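Local coordinates for protein disulfide isomerase (Pseudomonas aeruginosa, PDB 4N30) that is a thioredoxin-fold oxidoreductase of the DsbA subfamily that probably takes part in forming or rearranging disulfide bonds in other proteins, at residues S47-A52 with W79-P84; R55-E60 with D85-W90; Y61-C66 with E100-Q105; F68-T73 with A127-S132; I180-T185 with K198-A203. One frame throughout, in Å; residues are numbered along the deposited sequence. Where two conformers were deposited one is given.

Overall arrangement
Contacts 1 to 4 interlock along the chain, their segments alternating, and contact 5 opens only after all four have closed. Contact 2 pairs the central parallel strands 56-62 and 86-92 of the mixed sheet; contact 1, its centre about 7 Å away, brings the edge strand 48-49 against the end of helix 67-81. Contacts 3 and 4, with centres about 10 Å apart, both use helix 99-131 and include C66 and C69, a probable thioredoxin-type CxxC. Contact 5 lies about 16 Å from contact 4 between centres, yet touches it. Its loop 180-185 joins contacts 3 and 4 around the presumed redox site, whereas contact 1 lies about 22 Å from contact 3 between centres.

Contact 1 (S47-A52 with W79-P84); sequences SLYGDA and WVDSHP
The phenol ring of Y49 has D81 OD1 at its edge, near the ring plane, while V80 CG1 approaches it obliquely, 3.9 Å from Y49 CD2. Beyond the two segments the same ring is met edge-to-face by W122 and makes a cation-pi contact with K77. On the helix side, the flat groups of W79 and H83 cover one another: H83 ND1 stands 3.4 Å above the centre of the W79 indole, and the imidazole is fixed by a nearly straight hydrogen bond of 2.7 Å from H83 ND1 to W79 O, with the acceptor in the imidazole plane.

The polar tie between the segments is short, 2.5 Å from Y49 OH to D81 OD1, and the hydroxyl donates to the syn lone pair of the carboxylate. Ring and carboxylate planes are 48° apart, and the two side chains cross at about a right angle. In Y49, CG stands anti to the backbone N (chi1 -177°), and the hydroxyl at the end of the ring meets the last turn of helix 67-81. Farther along, water 1 bridges the backbones, accepting from D51 N at 2.8 Å and donating to P84 O at 2.7 Å; the carboxylate of D51 turns instead to the backbone N of K53.

The contact thus fastens an edge strand of the thioredoxin fold to a helix end at the protein surface. A phenol donating to a carboxylate is consistent with an ionised D81, and K77 against the ring would be expected to make the phenol a stronger donor.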
# COMPACT_ATOMS: atom_id res chain seq x y z
N SER A 47 -6.77 1.56 -4.31
CA SER A 47 -5.40 1.39 -3.80
C SER A 47 -4.35 2.14 -4.59
O SER A 47 -3.13 1.97 -4.27
CB SER A 47 -5.11 -0.13 -3.73
OG SER A 47 -5.16 -0.69 -5.03
N LEU A 48 -4.73 2.93 -5.57
CA LEU A 48 -3.85 3.66 -6.53
C LEU A 48 -3.70 5.09 -6.07
O LEU A 48 -4.72 5.74 -5.75
CB LEU A 48 -4.54 3.79 -7.91
CG LEU A 48 -3.84 4.73 -8.93
CD1 LEU A 48 -2.45 4.23 -9.32
CD2 LEU A 48 -4.71 4.87 -10.15
N TYR A 49 -2.46 5.62 -6.02
CA TYR A 49 -2.20 7.03 -5.77
C TYR A 49 -1.42 7.52 -6.95
O TYR A 49 -0.40 6.95 -7.35
CB TYR A 49 -1.39 7.16 -4.48
CG TYR A 49 -1.14 8.58 -4.10
CD1 TYR A 49 -2.14 9.36 -3.49
CD2 TYR A 49 0.08 9.18 -4.43
CE1 TYR A 49 -1.87 10.73 -3.24
CE2 TYR A 49 0.36 10.55 -4.19
CZ TYR A 49 -0.67 11.26 -3.58
OH TYR A 49 -0.48 12.59 -3.31
N GLY A 50 -1.87 8.65 -7.54
CA GLY A 50 -1.21 9.22 -8.74
C GLY A 50 -1.99 8.96 -9.99
O GLY A 50 -3.14 8.52 -9.97
N ASP A 51 -1.34 9.16 -11.10
CA ASP A 51 -2.04 9.12 -12.39
C ASP A 51 -2.28 7.69 -12.81
O ASP A 51 -1.32 6.90 -12.86
CB ASP A 51 -1.20 9.88 -13.43
CG ASP A 51 -1.85 9.94 -14.87
OD1 ASP A 51 -2.85 9.29 -15.16
OD2 ASP A 51 -1.26 10.61 -15.75
N ALA A 52 -3.49 7.29 -13.12
CA ALA A 52 -3.76 5.95 -13.52
C ALA A 52 -3.01 5.50 -14.81
O ALA A 52 -2.78 4.30 -14.99
CB ALA A 52 -5.29 5.71 -13.72
N TRP A 79 7.06 12.01 -3.44
CA TRP A 79 7.87 11.77 -4.60
C TRP A 79 6.97 11.53 -5.81
O TRP A 79 7.24 12.03 -6.94
CB TRP A 79 8.92 10.67 -4.32
CG TRP A 79 9.90 10.52 -5.44
CD1 TRP A 79 11.17 11.12 -5.46
CD2 TRP A 79 9.85 9.67 -6.60
NE1 TRP A 79 11.81 10.68 -6.59
CE2 TRP A 79 11.07 9.86 -7.33
CE3 TRP A 79 8.88 8.84 -7.15
CZ2 TRP A 79 11.36 9.24 -8.52
CZ3 TRP A 79 9.15 8.18 -8.35
CH2 TRP A 79 10.35 8.39 -9.04
N VAL A 80 5.92 10.75 -5.66
CA VAL A 80 5.02 10.49 -6.77
C VAL A 80 4.33 11.78 -7.22
O VAL A 80 4.18 12.01 -8.43
CB VAL A 80 4.03 9.39 -6.31
CG1 VAL A 80 2.81 9.42 -7.23
CG2 VAL A 80 4.68 8.01 -6.30
N ASP A 81 4.02 12.66 -6.29
CA ASP A 81 3.43 14.01 -6.63
C ASP A 81 4.31 14.79 -7.58
O ASP A 81 3.77 15.47 -8.47
CB ASP A 81 3.24 14.84 -5.39
CG ASP A 81 2.11 14.35 -4.51
OD1 ASP A 81 1.22 13.56 -4.93
OD2 ASP A 81 2.07 14.81 -3.36
N SER A 82 5.62 14.67 -7.43
CA SER A 82 6.50 15.42 -8.27
C SER A 82 7.00 14.64 -9.47
O SER A 82 7.81 15.22 -10.22
CB SER A 82 7.63 16.05 -7.48
OG SER A 82 8.51 15.08 -6.98
N HIS A 83 6.56 13.39 -9.67
CA HIS A 83 6.92 12.55 -10.87
C HIS A 83 5.72 11.94 -11.43
O HIS A 83 5.45 10.75 -11.20
CB HIS A 83 7.92 11.47 -10.44
CG HIS A 83 9.15 12.07 -9.91
ND1 HIS A 83 9.29 12.46 -8.61
CD2 HIS A 83 10.34 12.43 -10.57
CE1 HIS A 83 10.52 12.97 -8.42
NE2 HIS A 83 11.15 12.97 -9.64
N PRO A 84 4.90 12.69 -12.15
CA PRO A 84 3.61 12.26 -12.72
C PRO A 84 3.65 10.98 -13.56
O PRO A 84 2.62 10.31 -13.64
CB PRO A 84 3.13 13.49 -13.52
CG PRO A 84 3.78 14.62 -12.87
CD PRO A 84 5.09 14.15 -12.30
O HOH W 1 1.39 9.80 -11.25

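Contact 2 (R55-E60 with D85-W90); sequences RWTINE and DVNLVW
E60 reaches over L88, and its side chain runs outward from the strand. E60 CB lies 3.7 Å from L88 CD1. CG is anti to the backbone N (chi1 175°), and the extended chain beyond it carries the carboxylate to W90, where E60 OE1 is 4.0 Å from W90 CE3 and 3.9 Å from L88 CD1. OE1 is buried without a polar partner in the model, whereas OE2 is hydrogen-bonded to the hydroxyl of T73. A buried acid near the CxxC helix is a known feature of thioredoxins and DsbA proteins.

On the same face, I58 CD1 packs on V86 CG1 at 3.7 Å. On the other face, T57 OG1 lies 2.7 Å from N87 OD1, but N191 OD1 is within reach of that one proton, which leaves its acceptor unsettled. The backbones run parallel, alternating bonds such as I58 N to N87 O (2.8 Å) and V89 N to I58 O (2.8 Å).

Strands 56-62 and 86-92 are joined by helix 67-81 in a beta-alpha-beta unit. L76 of this helix covers I58 and L88, W122 of helix 99-131 covers L88 and W90, and helix 205-216 packs on W56; strand 185-190 continues the sheet beyond strand 56-62.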
# COMPACT_ATOMS: atom_id res chain seq x y z
N ARG A 55 3.35 5.63 -16.64
CA ARG A 55 4.22 4.63 -17.24
C ARG A 55 4.78 3.59 -16.18
O ARG A 55 4.80 2.40 -16.51
CB ARG A 55 5.39 5.29 -17.97
CG ARG A 55 6.43 4.27 -18.38
CD ARG A 55 6.47 3.87 -19.76
NE ARG A 55 7.68 3.04 -19.99
CZ ARG A 55 8.72 3.31 -20.78
NH1 ARG A 55 8.83 4.50 -21.39
NH2 ARG A 55 9.67 2.37 -20.92
N TRP A 56 5.23 4.06 -15.01
CA TRP A 56 5.82 3.09 -14.05
C TRP A 56 4.92 3.10 -12.85
O TRP A 56 4.37 4.14 -12.43
CB TRP A 56 7.20 3.57 -13.62
CG TRP A 56 8.17 3.44 -14.78
CD1 TRP A 56 8.75 2.33 -15.27
CD2 TRP A 56 8.60 4.54 -15.60
NE1 TRP A 56 9.59 2.65 -16.37
CE2 TRP A 56 9.51 3.99 -16.59
CE3 TRP A 56 8.37 5.93 -15.59
CZ2 TRP A 56 10.13 4.78 -17.57
CZ3 TRP A 56 9.08 6.73 -16.55
CH2 TRP A 56 9.92 6.14 -17.51
N THR A 57 4.77 1.93 -12.25
CA THR A 57 3.97 1.78 -11.00
C THR A 57 4.92 1.25 -9.91
O THR A 57 5.56 0.19 -10.10
CB THR A 57 2.94 0.75 -11.20
OG1 THR A 57 1.91 1.30 -12.06
CG2 THR A 57 2.19 0.36 -9.83
N ILE A 58 4.97 1.97 -8.80
CA ILE A 58 5.65 1.49 -7.57
C ILE A 58 4.65 0.71 -6.73
O ILE A 58 3.65 1.35 -6.25
CB ILE A 58 6.20 2.62 -6.74
CG1 ILE A 58 7.27 3.45 -7.52
CG2 ILE A 58 6.77 2.10 -5.42
CD1 ILE A 58 7.73 4.75 -6.86
N ASN A 59 4.74 -0.61 -6.67
CA ASN A 59 3.96 -1.43 -5.76
C ASN A 59 4.62 -1.47 -4.41
O ASN A 59 5.77 -1.93 -4.33
CB ASN A 59 3.83 -2.88 -6.30
CG ASN A 59 3.02 -2.91 -7.55
OD1 ASN A 59 1.79 -2.96 -7.51
ND2 ASN A 59 3.71 -2.86 -8.70
N GLU A 60 3.99 -0.87 -3.42
CA GLU A 60 4.61 -0.74 -2.08
C GLU A 60 3.98 -1.79 -1.17
O GLU A 60 2.81 -1.65 -0.79
CB GLU A 60 4.37 0.69 -1.50
CG GLU A 60 4.90 0.83 -0.08
CD GLU A 60 4.43 2.05 0.67
OE1 GLU A 60 3.65 2.81 0.21
OE2 GLU A 60 4.87 2.13 1.86
N ASP A 85 4.86 10.68 -14.06
CA ASP A 85 5.04 9.47 -14.85
C ASP A 85 5.05 8.15 -14.04
O ASP A 85 5.03 7.05 -14.61
CB ASP A 85 6.32 9.55 -15.70
CG ASP A 85 6.17 10.56 -16.84
OD1 ASP A 85 5.14 10.44 -17.55
OD2 ASP A 85 7.07 11.41 -16.97
N VAL A 86 5.00 8.31 -12.70
CA VAL A 86 5.07 7.16 -11.77
C VAL A 86 3.86 7.21 -10.86
O VAL A 86 3.49 8.33 -10.40
CB VAL A 86 6.36 7.23 -10.94
CG1 VAL A 86 6.50 5.95 -10.09
CG2 VAL A 86 7.58 7.41 -11.84
N ASN A 87 3.22 6.07 -10.67
CA ASN A 87 2.13 6.02 -9.67
C ASN A 87 2.50 5.00 -8.62
O ASN A 87 3.60 4.42 -8.63
CB ASN A 87 0.77 5.80 -10.37
CG ASN A 87 0.66 4.46 -11.00
OD1 ASN A 87 1.31 3.49 -10.67
ND2 ASN A 87 -0.26 4.38 -11.97
N LEU A 88 1.63 4.90 -7.63
CA LEU A 88 1.90 4.11 -6.41
C LEU A 88 0.71 3.24 -6.12
O LEU A 88 -0.45 3.74 -6.14
CB LEU A 88 2.12 5.12 -5.21
CG LEU A 88 2.14 4.50 -3.83
CD1 LEU A 88 3.37 3.59 -3.63
CD2 LEU A 88 2.27 5.60 -2.79
N VAL A 89 0.92 1.94 -5.92
CA VAL A 89 -0.15 1.05 -5.50
C VAL A 89 0.17 0.40 -4.21
O VAL A 89 1.31 -0.17 -4.06
CB VAL A 89 -0.45 -0.02 -6.60
CG1 VAL A 89 -1.47 -1.00 -6.09
CG2 VAL A 89 -0.94 0.69 -7.89
N TRP A 90 -0.67 0.55 -3.19
CA TRP A 90 -0.41 -0.08 -1.90
C TRP A 90 -0.67 -1.57 -2.06
O TRP A 90 -1.81 -1.91 -2.51
CB TRP A 90 -1.37 0.49 -0.86
CG TRP A 90 -1.29 -0.15 0.52
CD1 TRP A 90 -1.90 -1.30 0.96
CD2 TRP A 90 -0.54 0.34 1.66
NE1 TRP A 90 -1.63 -1.51 2.26
CE2 TRP A 90 -0.82 -0.54 2.74
CE3 TRP A 90 0.25 1.49 1.86
CZ2 TRP A 90 -0.29 -0.33 4.01
CZ3 TRP A 90 0.74 1.70 3.14
CH2 TRP A 90 0.46 0.79 4.19
O HOH W 2 -1.07 1.91 -13.35

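Contact 3 (Y61-C66 with E100-Q105); sequences YADLEC and EAARHQ
The side chain of E65, packed against A101 and A102, ends in a carboxylate held by several donors. OE1 is hydrogen-bonded to S132 OG, just after helix 99-131, and OE2 receives the backbone N-H groups of G136 and G138 in the loop that follows. The chain of E65 bends to get there: chi1 of -68° puts CG anti to the carbonyl carbon, and the bend at chi2 (-62°) turns CD away from A102 and toward S132. E65 CG lies 3.8 Å from A102 CB, while the carboxylate carbon E65 CD is 3.9 Å from A101 CB. The side chain of Q105 crosses that of E65 at about a right angle.

D63 touches the same methyl group of A102, D63 OD1 lying 3.4 Å from A102 CB. This oxygen, D63 OD1, also accepts from E65 N at 2.8 Å, on its anti side and 30° out of the carboxylate plane, which makes an Asx turn; OD2 takes the backbone N-H of L95. L64 points toward the helix, with its CD1 3.5 Å from Q105 O. Water 3 bridges the two backbones, accepting from L64 N at 2.8 Å and donating to A102 O at 2.9 Å.

Residues D63 to C66 form a type I beta turn, with C66, probably the first cysteine of a CxxC, at the N-cap of helix 67-81. A strand turns directly into a helix here, as in the thioredoxin active site; helix 99-131, which backs the turn, is probably part of the helical insertion of DsbA proteins.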
# COMPACT_ATOMS: atom_id res chain seq x y z
N TYR A 61 4.68 -2.87 -0.92
CA TYR A 61 4.23 -3.89 0.02
C TYR A 61 4.46 -3.37 1.41
O TYR A 61 5.61 -3.10 1.83
CB TYR A 61 4.99 -5.21 -0.19
CG TYR A 61 4.54 -5.90 -1.46
CD1 TYR A 61 3.57 -6.90 -1.41
CD2 TYR A 61 5.08 -5.54 -2.72
CE1 TYR A 61 3.08 -7.51 -2.56
CE2 TYR A 61 4.59 -6.16 -3.90
CZ TYR A 61 3.65 -7.15 -3.75
OH TYR A 61 3.12 -7.75 -4.90
N ALA A 62 3.39 -3.24 2.18
CA ALA A 62 3.43 -2.46 3.42
C ALA A 62 2.47 -2.95 4.47
O ALA A 62 1.52 -3.71 4.21
CB ALA A 62 3.17 -0.99 3.12
N ASP A 63 2.79 -2.55 5.70
CA ASP A 63 2.13 -3.06 6.95
C ASP A 63 1.87 -1.81 7.81
O ASP A 63 2.77 -0.97 8.01
CB ASP A 63 3.20 -4.00 7.59
CG ASP A 63 2.92 -4.38 9.03
OD1 ASP A 63 2.08 -3.83 9.72
OD2 ASP A 63 3.65 -5.35 9.47
N LEU A 64 0.60 -1.66 8.23
CA LEU A 64 0.17 -0.44 8.90
C LEU A 64 0.69 -0.38 10.36
O LEU A 64 0.55 0.72 10.95
CB LEU A 64 -1.37 -0.40 8.84
CG LEU A 64 -1.82 0.06 7.44
CD1 LEU A 64 -3.27 -0.41 7.17
CD2 LEU A 64 -1.69 1.58 7.23
N GLU A 65 1.29 -1.42 10.88
CA GLU A 65 2.03 -1.44 12.14
C GLU A 65 3.49 -1.20 11.97
O GLU A 65 4.20 -1.14 13.01
CB GLU A 65 1.75 -2.76 12.89
CG GLU A 65 0.31 -2.90 13.40
CD GLU A 65 0.00 -1.81 14.39
OE1 GLU A 65 -0.53 -0.79 14.03
OE2 GLU A 65 0.38 -1.98 15.58
N CYS A 66 4.00 -1.13 10.77
CA CYS A 66 5.48 -1.10 10.57
C CYS A 66 5.98 0.32 10.60
O CYS A 66 5.51 1.25 9.94
CB CYS A 66 5.73 -1.72 9.18
SG CYS A 66 7.44 -1.41 8.62
N GLU A 100 -2.58 -9.43 15.05
CA GLU A 100 -3.92 -9.11 14.68
C GLU A 100 -4.07 -7.66 14.26
O GLU A 100 -4.87 -7.36 13.35
CB GLU A 100 -4.88 -9.49 15.86
CG GLU A 100 -6.38 -9.24 15.57
CD GLU A 100 -6.90 -10.01 14.32
OE1 GLU A 100 -6.29 -10.94 13.80
OE2 GLU A 100 -7.94 -9.60 13.72
N ALA A 101 -3.44 -6.74 14.91
CA ALA A 101 -3.59 -5.33 14.62
C ALA A 101 -3.32 -5.03 13.17
O ALA A 101 -4.07 -4.31 12.53
CB ALA A 101 -2.67 -4.49 15.46
N ALA A 102 -2.23 -5.58 12.61
CA ALA A 102 -1.88 -5.25 11.22
C ALA A 102 -2.92 -5.82 10.25
O ALA A 102 -3.23 -5.24 9.22
CB ALA A 102 -0.46 -5.71 10.92
N ARG A 103 -3.41 -7.04 10.57
CA ARG A 103 -4.46 -7.66 9.68
C ARG A 103 -5.78 -6.86 9.75
O ARG A 103 -6.40 -6.60 8.71
CB ARG A 103 -4.70 -9.12 10.09
CG ARG A 103 -3.43 -9.94 10.00
CD ARG A 103 -3.65 -11.41 10.21
NE ARG A 103 -4.18 -11.74 11.54
CZ ARG A 103 -3.47 -12.24 12.56
NH1 ARG A 103 -2.13 -12.43 12.50
NH2 ARG A 103 -4.14 -12.57 13.66
N HIS A 104 -6.21 -6.53 10.98
CA HIS A 104 -7.48 -5.80 11.12
C HIS A 104 -7.32 -4.44 10.43
O HIS A 104 -8.29 -4.00 9.79
CB HIS A 104 -7.58 -5.54 12.65
CG HIS A 104 -8.73 -4.64 13.03
ND1 HIS A 104 -10.03 -4.91 12.65
CD2 HIS A 104 -8.69 -3.48 13.71
CE1 HIS A 104 -10.80 -3.92 13.16
NE2 HIS A 104 -9.99 -3.03 13.80
N GLN A 105 -6.15 -3.78 10.52
CA GLN A 105 -5.99 -2.48 9.90
C GLN A 105 -5.97 -2.59 8.39
O GLN A 105 -6.52 -1.67 7.70
CB GLN A 105 -4.73 -1.83 10.47
CG GLN A 105 -5.02 -1.42 11.93
CD GLN A 105 -3.73 -1.24 12.74
OE1 GLN A 105 -2.61 -0.97 12.18
NE2 GLN A 105 -3.85 -1.35 14.02
O HOH W 3 -1.32 -3.70 7.76

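Contact 4 (F68-T73 with A127-S132); sequences FCKVYT and AIFAQS
The ring of F129 lies under the backbone of K70, one face against the alpha carbon. K70 CA is 3.6 Å from the ring centroid and 17° off its normal, a CH-pi contact, and K70 CB comes within 3.5 Å of F129 CD1. The lysine chain then slides past the phenylalanine in the opposite direction. All four of its torsions are anti, chi1 being 176°, and this full extension carries K70 NZ to the backbone of the other helix, where it donates to F129 O at 2.9 Å. The acceptor belongs to the last turn of helix 99-131, whose carbonyl end would be expected to attract a positive charge.

In the thioredoxin fold helix 67-81 starts at the presumed CxxC, and C69, probably its second cysteine, also touches this ring: C69 CB is 3.8 Å from F129 CZ. The two helix segments cross at -127° with their axes 10.4 Å apart, a separation spanned by the phenylalanine.

T73 crosses F129 at about a right angle, with T73 OG1 3.9 Å from F129 CE2. That hydroxyl, besides its link to E60, lies within hydrogen-bonding reach of C69 O, and W90 packs against T73 and F129 alike.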
# COMPACT_ATOMS: atom_id res chain seq x y z
N PHE A 68 8.75 1.55 9.70
CA PHE A 68 9.37 1.99 8.43
C PHE A 68 8.33 2.46 7.43
O PHE A 68 8.46 3.51 6.79
CB PHE A 68 10.23 0.83 7.86
CG PHE A 68 11.35 0.37 8.76
CD1 PHE A 68 12.52 1.17 8.93
CD2 PHE A 68 11.27 -0.90 9.36
CE1 PHE A 68 13.57 0.67 9.78
CE2 PHE A 68 12.33 -1.40 10.13
CZ PHE A 68 13.46 -0.64 10.33
N CYS A 69 7.29 1.67 7.33
CA CYS A 69 6.19 2.07 6.43
C CYS A 69 5.55 3.38 6.89
O CYS A 69 5.15 4.17 6.02
CB CYS A 69 5.17 0.96 6.38
SG CYS A 69 5.73 -0.54 5.57
N LYS A 70 5.43 3.57 8.22
CA LYS A 70 4.86 4.80 8.65
C LYS A 70 5.65 6.06 8.22
O LYS A 70 5.08 7.03 7.75
CB LYS A 70 4.71 4.74 10.21
CG LYS A 70 4.18 6.07 10.78
CD LYS A 70 3.89 5.98 12.27
CE LYS A 70 3.36 7.28 12.74
NZ LYS A 70 2.79 7.35 14.14
N VAL A 71 6.96 6.02 8.32
CA VAL A 71 7.69 7.24 7.90
C VAL A 71 7.87 7.27 6.37
O VAL A 71 7.98 8.31 5.76
CB VAL A 71 9.02 7.38 8.66
CG1 VAL A 71 9.90 6.17 8.40
CG2 VAL A 71 9.77 8.66 8.30
N TYR A 72 7.92 6.12 5.74
CA TYR A 72 8.26 6.11 4.31
C TYR A 72 7.08 6.40 3.45
O TYR A 72 7.25 7.08 2.39
CB TYR A 72 8.80 4.68 3.93
CG TYR A 72 9.32 4.59 2.56
CD1 TYR A 72 10.46 5.37 2.16
CD2 TYR A 72 8.77 3.74 1.65
CE1 TYR A 72 10.94 5.29 0.86
CE2 TYR A 72 9.31 3.61 0.36
CZ TYR A 72 10.40 4.40 0.01
OH TYR A 72 10.85 4.25 -1.32
N THR A 73 5.86 5.95 3.83
CA THR A 73 4.76 6.07 2.89
C THR A 73 4.46 7.57 2.49
O THR A 73 4.31 7.84 1.32
CB THR A 73 3.54 5.36 3.45
OG1 THR A 73 3.82 3.95 3.62
CG2 THR A 73 2.36 5.42 2.50
N ALA A 127 -4.70 7.98 8.67
CA ALA A 127 -5.33 8.00 10.00
C ALA A 127 -4.83 6.84 10.84
O ALA A 127 -4.60 7.01 12.06
CB ALA A 127 -6.86 7.90 9.84
N ILE A 128 -4.68 5.65 10.28
CA ILE A 128 -4.22 4.46 11.01
C ILE A 128 -2.79 4.67 11.41
O ILE A 128 -2.40 4.41 12.59
CB ILE A 128 -4.45 3.15 10.23
CG1 ILE A 128 -5.94 2.92 10.15
CG2 ILE A 128 -3.71 2.00 10.94
CD1 ILE A 128 -6.27 1.80 9.15
N PHE A 129 -1.95 5.19 10.51
CA PHE A 129 -0.56 5.42 10.93
C PHE A 129 -0.50 6.47 12.07
O PHE A 129 0.37 6.35 12.94
CB PHE A 129 0.30 5.95 9.72
CG PHE A 129 0.86 4.87 8.85
CD1 PHE A 129 1.50 3.76 9.38
CD2 PHE A 129 0.83 5.02 7.46
CE1 PHE A 129 2.04 2.77 8.56
CE2 PHE A 129 1.38 4.03 6.63
CZ PHE A 129 1.97 2.90 7.22
N ALA A 130 -1.39 7.43 12.07
CA ALA A 130 -1.38 8.45 13.17
C ALA A 130 -1.96 7.89 14.42
O ALA A 130 -1.45 8.24 15.49
CB ALA A 130 -2.25 9.65 12.73
N GLN A 131 -2.96 7.05 14.38
CA GLN A 131 -3.71 6.66 15.56
C GLN A 131 -3.24 5.38 16.21
O GLN A 131 -3.50 5.21 17.39
CB GLN A 131 -5.21 6.57 15.18
CG GLN A 131 -5.80 7.96 14.85
CD GLN A 131 -7.21 7.86 14.44
OE1 GLN A 131 -7.96 7.02 14.90
NE2 GLN A 131 -7.56 8.77 13.53
N SER A 132 -2.71 4.45 15.43
CA SER A 132 -2.21 3.19 16.03
C SER A 132 -1.02 3.41 16.97
O SER A 132 -0.16 4.26 16.66
CB SER A 132 -1.86 2.20 14.91
OG SER A 132 -1.40 1.04 15.58

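Contact 5 (I180-T185 with K198-A203); sequences ITATPT and KLEGMA
T185 meets K198 and E200 with the two branches of its side chain. At chi1 -70° CG2 stands anti to the backbone N and touches K198 CG at 3.7 Å, while T185 OG1, 3.9 Å from E200 CG, donates to A182 O at 2.8 Å, from 39° above the carbonyl plane. K198 leaves its strand with CG anti to the backbone N, then bends at chi3 (-50°); CE passes I180 CG1 at 3.9 Å, and NZ ends on the backbone O of K178. E200 is extended, and its OE2 lies 3.8 Å from A182 CB. Its OE1 accepts from waters 4 and 5; water 4 also donates to T185 OG1 and accepts from T181 N.

The peptide bond before P184 is cis, and this is the cis-proline loop of the thioredoxin fold, set against the presumed CxxC: T183 touches C66 and C69, and P184 packs on F68 and Y72. Beyond the proline the chain enters the sheet, T185 and E200 forming an antiparallel non-hydrogen-bonded pair, and G201 N donates to P184 O at 2.9 Å.

M202 crosses the proline ring with its CG 3.9 Å from P184 CG and also touches Y72, whose hydroxyl is hydrogen-bonded to A203 O.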
# COMPACT_ATOMS: atom_id res chain seq x y z
N ILE A 180 9.31 -12.04 -0.75
CA ILE A 180 9.29 -10.77 0.02
C ILE A 180 8.99 -11.08 1.49
O ILE A 180 8.04 -11.88 1.79
CB ILE A 180 8.18 -9.86 -0.54
CG1 ILE A 180 8.57 -9.45 -1.94
CG2 ILE A 180 8.07 -8.56 0.25
CD1 ILE A 180 7.55 -8.54 -2.68
N THR A 181 9.78 -10.63 2.41
CA THR A 181 9.62 -10.98 3.82
C THR A 181 9.48 -9.77 4.71
O THR A 181 9.21 -9.96 5.91
CB THR A 181 10.81 -11.83 4.32
OG1 THR A 181 11.92 -11.00 4.57
CG2 THR A 181 11.21 -12.98 3.40
N ALA A 182 9.82 -8.55 4.26
CA ALA A 182 9.91 -7.38 5.15
C ALA A 182 9.24 -6.20 4.47
O ALA A 182 9.04 -6.22 3.27
CB ALA A 182 11.36 -7.06 5.55
N THR A 183 8.91 -5.18 5.27
CA THR A 183 8.23 -3.99 4.76
C THR A 183 8.93 -2.74 5.10
O THR A 183 9.62 -2.65 6.16
CB THR A 183 6.78 -3.88 5.29
OG1 THR A 183 6.81 -3.95 6.71
CG2 THR A 183 5.90 -5.06 4.79
N PRO A 184 8.94 -1.74 4.26
CA PRO A 184 8.36 -1.76 2.90
C PRO A 184 9.26 -2.47 1.93
O PRO A 184 10.54 -2.45 2.05
CB PRO A 184 8.30 -0.25 2.54
CG PRO A 184 9.51 0.34 3.29
CD PRO A 184 9.53 -0.40 4.59
N THR A 185 8.69 -3.16 0.99
CA THR A 185 9.46 -3.69 -0.18
C THR A 185 8.72 -3.18 -1.40
O THR A 185 7.47 -3.14 -1.43
CB THR A 185 9.47 -5.20 -0.20
OG1 THR A 185 10.29 -5.65 0.88
CG2 THR A 185 10.12 -5.75 -1.51
N LYS A 198 12.55 -5.46 -7.97
CA LYS A 198 12.22 -5.43 -6.54
C LYS A 198 13.31 -4.68 -5.80
O LYS A 198 14.57 -4.87 -6.03
CB LYS A 198 12.10 -6.87 -6.08
CG LYS A 198 11.70 -6.89 -4.62
CD LYS A 198 11.93 -8.21 -3.90
CE LYS A 198 11.39 -9.42 -4.59
NZ LYS A 198 12.13 -10.72 -4.22
N LEU A 199 12.96 -3.90 -4.81
CA LEU A 199 13.91 -3.18 -3.96
C LEU A 199 13.39 -3.38 -2.56
O LEU A 199 12.26 -3.05 -2.22
CB LEU A 199 13.92 -1.68 -4.22
CG LEU A 199 14.03 -1.17 -5.68
CD1 LEU A 199 13.68 0.30 -5.79
CD2 LEU A 199 15.49 -1.38 -6.05
N GLU A 200 14.23 -3.86 -1.66
CA GLU A 200 13.86 -4.02 -0.25
C GLU A 200 14.24 -2.82 0.49
O GLU A 200 15.45 -2.54 0.45
CB GLU A 200 14.47 -5.31 0.35
CG GLU A 200 14.06 -5.42 1.90
CD GLU A 200 14.17 -6.83 2.47
OE1 GLU A 200 13.99 -7.83 1.70
OE2 GLU A 200 14.61 -6.82 3.66
N GLY A 201 13.33 -2.22 1.28
CA GLY A 201 13.68 -1.06 2.15
C GLY A 201 13.11 0.24 1.68
O GLY A 201 12.27 0.34 0.74
N MET A 202 13.43 1.24 2.49
CA MET A 202 13.03 2.63 2.29
C MET A 202 13.82 3.29 1.18
O MET A 202 14.65 4.21 1.43
CB MET A 202 13.04 3.46 3.58
CG MET A 202 12.11 2.86 4.64
SD MET A 202 12.11 3.86 6.17
CE MET A 202 13.81 3.84 6.59
N ALA A 203 13.54 2.95 -0.06
CA ALA A 203 14.34 3.43 -1.20
C ALA A 203 14.26 4.95 -1.30
O ALA A 203 13.16 5.51 -1.46
CB ALA A 203 13.79 2.79 -2.48
O HOH W 4 11.26 -8.19 1.56
O HOH W 5 13.41 -10.44 2.51